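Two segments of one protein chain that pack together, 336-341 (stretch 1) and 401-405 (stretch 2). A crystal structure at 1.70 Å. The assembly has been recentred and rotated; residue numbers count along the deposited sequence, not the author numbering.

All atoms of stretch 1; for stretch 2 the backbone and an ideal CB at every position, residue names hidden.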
ATOM      1  N   GLU B 336     -10.996  18.263  23.507  1.00 16.18           N
ATOM      2  CA  GLU B 336     -11.667  19.524  23.227  1.00 17.67           C
ATOM      3  C   GLU B 336     -11.733  20.297  24.523  1.00 18.34           C
ATOM      4  O   GLU B 336     -12.054  19.757  25.589  1.00 20.34           O
ATOM      5  CB  GLU B 336     -13.090  19.300  22.719  1.00 19.92           C
ATOM      6  CG  GLU B 336     -13.238  18.516  21.438  1.00 22.22           C
ATOM      7  CD  GLU B 336     -14.716  18.332  21.071  1.00 34.98           C
ATOM      8  OE1 GLU B 336     -15.543  18.288  21.987  1.00 33.70           O
ATOM      9  OE2 GLU B 336     -15.040  18.227  19.871  1.00 39.96           O
ATOM     10  N   TYR B 337     -11.358  21.570  24.445  1.00 21.48           N
ATOM     11  CA  TYR B 337     -11.406  22.498  25.579  1.00 20.84           C
ATOM     12  C   TYR B 337     -12.275  23.676  25.148  1.00 22.69           C
ATOM     13  O   TYR B 337     -11.979  24.368  24.208  1.00 20.70           O
ATOM     14  CB  TYR B 337     -10.013  22.895  26.038  1.00 22.76           C
ATOM     15  CG  TYR B 337     -10.076  23.711  27.269  1.00 29.43           C
ATOM     16  CD1 TYR B 337     -10.304  23.107  28.520  1.00 41.80           C
ATOM     17  CD2 TYR B 337     -10.028  25.085  27.193  1.00 39.29           C
ATOM     18  CE1 TYR B 337     -10.451  23.876  29.690  1.00 47.05           C
ATOM     19  CE2 TYR B 337     -10.168  25.869  28.328  1.00 46.00           C
ATOM     20  CZ  TYR B 337     -10.365  25.269  29.574  1.00 55.17           C
ATOM     21  OH  TYR B 337     -10.460  26.092  30.669  1.00 61.71           O
ATOM     22  N   LEU B 338     -13.367  23.885  25.871  1.00 19.83           N
ATOM     23  CA  LEU B 338     -14.243  25.002  25.652  1.00 19.83           C
ATOM     24  C   LEU B 338     -14.205  25.951  26.815  1.00 21.60           C
ATOM     25  O   LEU B 338     -14.351  25.567  27.960  1.00 18.51           O
ATOM     26  CB  LEU B 338     -15.686  24.557  25.404  1.00 22.67           C
ATOM     27  CG  LEU B 338     -15.887  23.719  24.143  1.00 21.76           C
ATOM     28  CD1 LEU B 338     -17.311  23.201  24.105  1.00 25.76           C
ATOM     29  CD2 LEU B 338     -15.548  24.508  22.891  1.00 21.76           C
ATOM     30  N   TYR B 339     -14.045  27.226  26.463  1.00 20.71           N
ATOM     31  CA  TYR B 339     -14.265  28.285  27.414  1.00 23.37           C
ATOM     32  C   TYR B 339     -15.705  28.402  27.830  1.00 22.01           C
ATOM     33  O   TYR B 339     -16.639  27.913  27.188  1.00 20.83           O
ATOM     34  CB  TYR B 339     -13.746  29.607  26.871  1.00 26.21           C
ATOM     35  CG  TYR B 339     -12.239  29.660  26.720  1.00 31.43           C
ATOM     36  CD1 TYR B 339     -11.419  29.632  27.846  1.00 40.63           C
ATOM     37  CD2 TYR B 339     -11.639  29.769  25.506  1.00 37.05           C
ATOM     38  CE1 TYR B 339     -10.041  29.675  27.728  1.00 47.79           C
ATOM     39  CE2 TYR B 339     -10.258  29.823  25.360  1.00 38.80           C
ATOM     40  CZ  TYR B 339      -9.456  29.759  26.456  1.00 47.92           C
ATOM     41  OH  TYR B 339      -8.081  29.804  26.280  1.00 56.30           O
ATOM     42  N   PRO B 340     -15.935  29.164  28.938  1.00 20.92           N
ATOM     43  CA  PRO B 340     -17.320  29.168  29.365  1.00 22.66           C
ATOM     44  C   PRO B 340     -18.311  29.631  28.314  1.00 20.95           C
ATOM     45  O   PRO B 340     -18.062  30.600  27.631  1.00 22.09           O
ATOM     46  CB  PRO B 340     -17.301  30.113  30.592  1.00 23.97           C
ATOM     47  CG  PRO B 340     -15.975  29.922  31.151  1.00 22.66           C
ATOM     48  CD  PRO B 340     -15.022  29.674  29.957  1.00 23.57           C
ATOM     49  N   ASN B 341     -19.424  28.916  28.172  1.00 19.84           N
ATOM     50  CA  ASN B 341     -20.458  29.202  27.187  1.00 22.38           C
ATOM     51  C   ASN B 341     -20.120  29.012  25.682  1.00 20.99           C
ATOM     52  O   ASN B 341     -20.999  29.223  24.831  1.00 23.05           O
ATOM     53  CB  ASN B 341     -21.011  30.606  27.359  1.00 28.54           C
ATOM     54  CG  ASN B 341     -21.412  30.876  28.804  1.00 31.36           C
ATOM     55  OD1 ASN B 341     -20.939  31.845  29.416  1.00 36.53           O
ATOM     56  ND2 ASN B 341     -22.245  30.014  29.345  1.00 31.56           N
ATOM     57  N   UNK B 401     -18.232  27.074  33.815  1.00 26.15           N
ATOM     58  CA  UNK B 401     -16.881  26.700  34.280  1.00 24.65           C
ATOM     59  C   UNK B 401     -16.064  26.162  33.083  1.00 26.15           C
ATOM     60  O   UNK B 401     -14.920  25.723  33.273  1.00 23.54           O
ATOM     61  CB  UNK B 401     -16.959  25.655  35.394  1.00 24.65           C
ATOM     62  N   UNK B 402     -16.642  26.161  31.883  1.00 23.15           N
ATOM     63  CA  UNK B 402     -15.871  25.604  30.762  1.00 23.38           C
ATOM     64  C   UNK B 402     -16.206  24.146  30.697  1.00 22.47           C
ATOM     65  O   UNK B 402     -17.016  23.629  31.476  1.00 19.27           O
ATOM     66  CB  UNK B 402     -14.365  25.821  30.920  1.00 23.38           C
ATOM     67  N   UNK B 403     -15.548  23.439  29.785  1.00 20.94           N
ATOM     68  CA  UNK B 403     -15.827  22.049  29.536  1.00 19.82           C
ATOM     69  C   UNK B 403     -14.574  21.474  28.857  1.00 21.12           C
ATOM     70  O   UNK B 403     -14.089  22.043  27.908  1.00 22.30           O
ATOM     71  CB  UNK B 403     -17.085  21.869  28.684  1.00 19.82           C
ATOM     72  N   UNK B 404     -14.022  20.417  29.412  1.00 20.71           N
ATOM     73  CA  UNK B 404     -12.905  19.681  28.802  1.00 21.56           C
ATOM     74  C   UNK B 404     -13.377  18.234  28.609  1.00 22.62           C
ATOM     75  O   UNK B 404     -13.927  17.595  29.515  1.00 20.23           O
ATOM     76  CB  UNK B 404     -11.643  19.749  29.664  1.00 21.56           C
ATOM     77  N   UNK B 405     -13.154  17.709  27.400  1.00 20.71           N
ATOM     78  CA  UNK B 405     -13.508  16.346  27.043  1.00 19.90           C
ATOM     79  C   UNK B 405     -12.302  15.718  26.317  1.00 18.63           C
ATOM     80  O   UNK B 405     -11.596  16.392  25.562  1.00 19.83           O
ATOM     81  CB  UNK B 405     -14.766  16.313  26.173  1.00 19.90           C
TER

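Strands 336-338 and 402-405 run antiparallel, their axes 4.8 Å apart at closest approach, and four backbone hydrogen bonds join them; the CB atoms of 403 to 405 alternate between the faces of the sheet.

Position 401 lies where the chain turns a corner. Its CA-to-CB bond points away from stretch 1, and nothing of that stretch lies within 5.5 Å of the ideal CB. Almost any residue would do. The deposited residue is Gln-401; its CB, the nearest side-chain atom, is 6.1 Å from Pro-340 CG, and the contact with Pro-340 comes through its backbone.

Position 402 is the most restrictive. Its phi/psi of 90/-176 would jam a CB against the carbonyl oxygen of the preceding residue, and the ideal CB also lies 3.0 Å from Leu-338 O, a clash. Both arguments call for glycine, and Gly-402 is found. Without a side chain the strand can approach closely: Gly-402 CA sits 3.2 Å from Leu-338 O, and Pro-340 CG packs 3.9 Å from Gly-402 N.

Position 403 pairs with Leu-338. The backbone closes a ring of two hydrogen bonds, Leu-338 N to O of 403 at 2.8 Å and N of 403 to Leu-338 O at 3.0 Å. The ideal CB is 4.5 Å from Leu-338 CB, on the same face, so an aliphatic residue such as valine, isoleucine or leucine would suit. Leu-403 occupies the site, and its CD2 lies 4.4 Å from Leu-338 CD1, a loose apolar contact.

Position 404 is a non-hydrogen-bonded pair with Tyr-337. Its CA offers a C-H to Glu-336 O at 3.3 Å. The ideal CB meets the edge of the Tyr-337 ring, so a side chain with methylene groups near the backbone would fit, whether it ends in a polar or an apolar group. In Glu-404, CB lies 3.9 Å from Tyr-337 CD1, while the carboxylate finds its hydrogen bonds outside the two stretches.

Position 405 pairs with Glu-336 through a second ring: Glu-336 N to O of 405 at 2.8 Å, and N of 405 to Glu-336 O at 2.9 Å. Its CB shares a face with the Glu-336 side chain, whose carboxylate might favour a basic or polar partner, although its methylenes also accept an aliphatic one. The choice is Leu-405, whose CD1 comes within 3.3 Å of Glu-336 OE1.

Stretch 2 401-405: QGLEL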
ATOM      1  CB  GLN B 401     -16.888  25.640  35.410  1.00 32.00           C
ATOM      2  CG  GLN B 401     -17.181  26.207  36.821  1.00 33.63           C
ATOM      3  CD  GLN B 401     -18.599  26.723  36.886  1.00 39.47           C
ATOM      4  OE1 GLN B 401     -19.555  25.975  36.552  1.00 36.55           O
ATOM      5  NE2 GLN B 401     -18.765  28.021  37.257  1.00 34.96           N
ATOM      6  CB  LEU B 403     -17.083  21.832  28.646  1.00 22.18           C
ATOM      7  CG  LEU B 403     -17.300  20.345  28.234  1.00 19.98           C
ATOM      8  CD1 LEU B 403     -17.623  19.528  29.479  1.00 20.60           C
ATOM      9  CD2 LEU B 403     -18.431  20.299  27.276  1.00 21.62           C
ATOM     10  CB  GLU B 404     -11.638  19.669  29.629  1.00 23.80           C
ATOM     11  CG  GLU B 404     -10.457  19.002  28.851  1.00 23.74           C
ATOM     12  CD  GLU B 404      -9.254  18.874  29.725  1.00 24.82           C
ATOM     13  OE1 GLU B 404      -9.412  18.374  30.839  1.00 28.93           O
ATOM     14  OE2 GLU B 404      -8.170  19.399  29.392  1.00 24.62           O
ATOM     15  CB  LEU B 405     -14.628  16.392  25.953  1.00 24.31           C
ATOM     16  CG  LEU B 405     -15.928  17.133  26.016  1.00 26.88           C
ATOM     17  CD1 LEU B 405     -16.723  16.906  24.751  1.00 32.80           C
ATOM     18  CD2 LEU B 405     -16.752  16.625  27.211  1.00 25.76           C
TER
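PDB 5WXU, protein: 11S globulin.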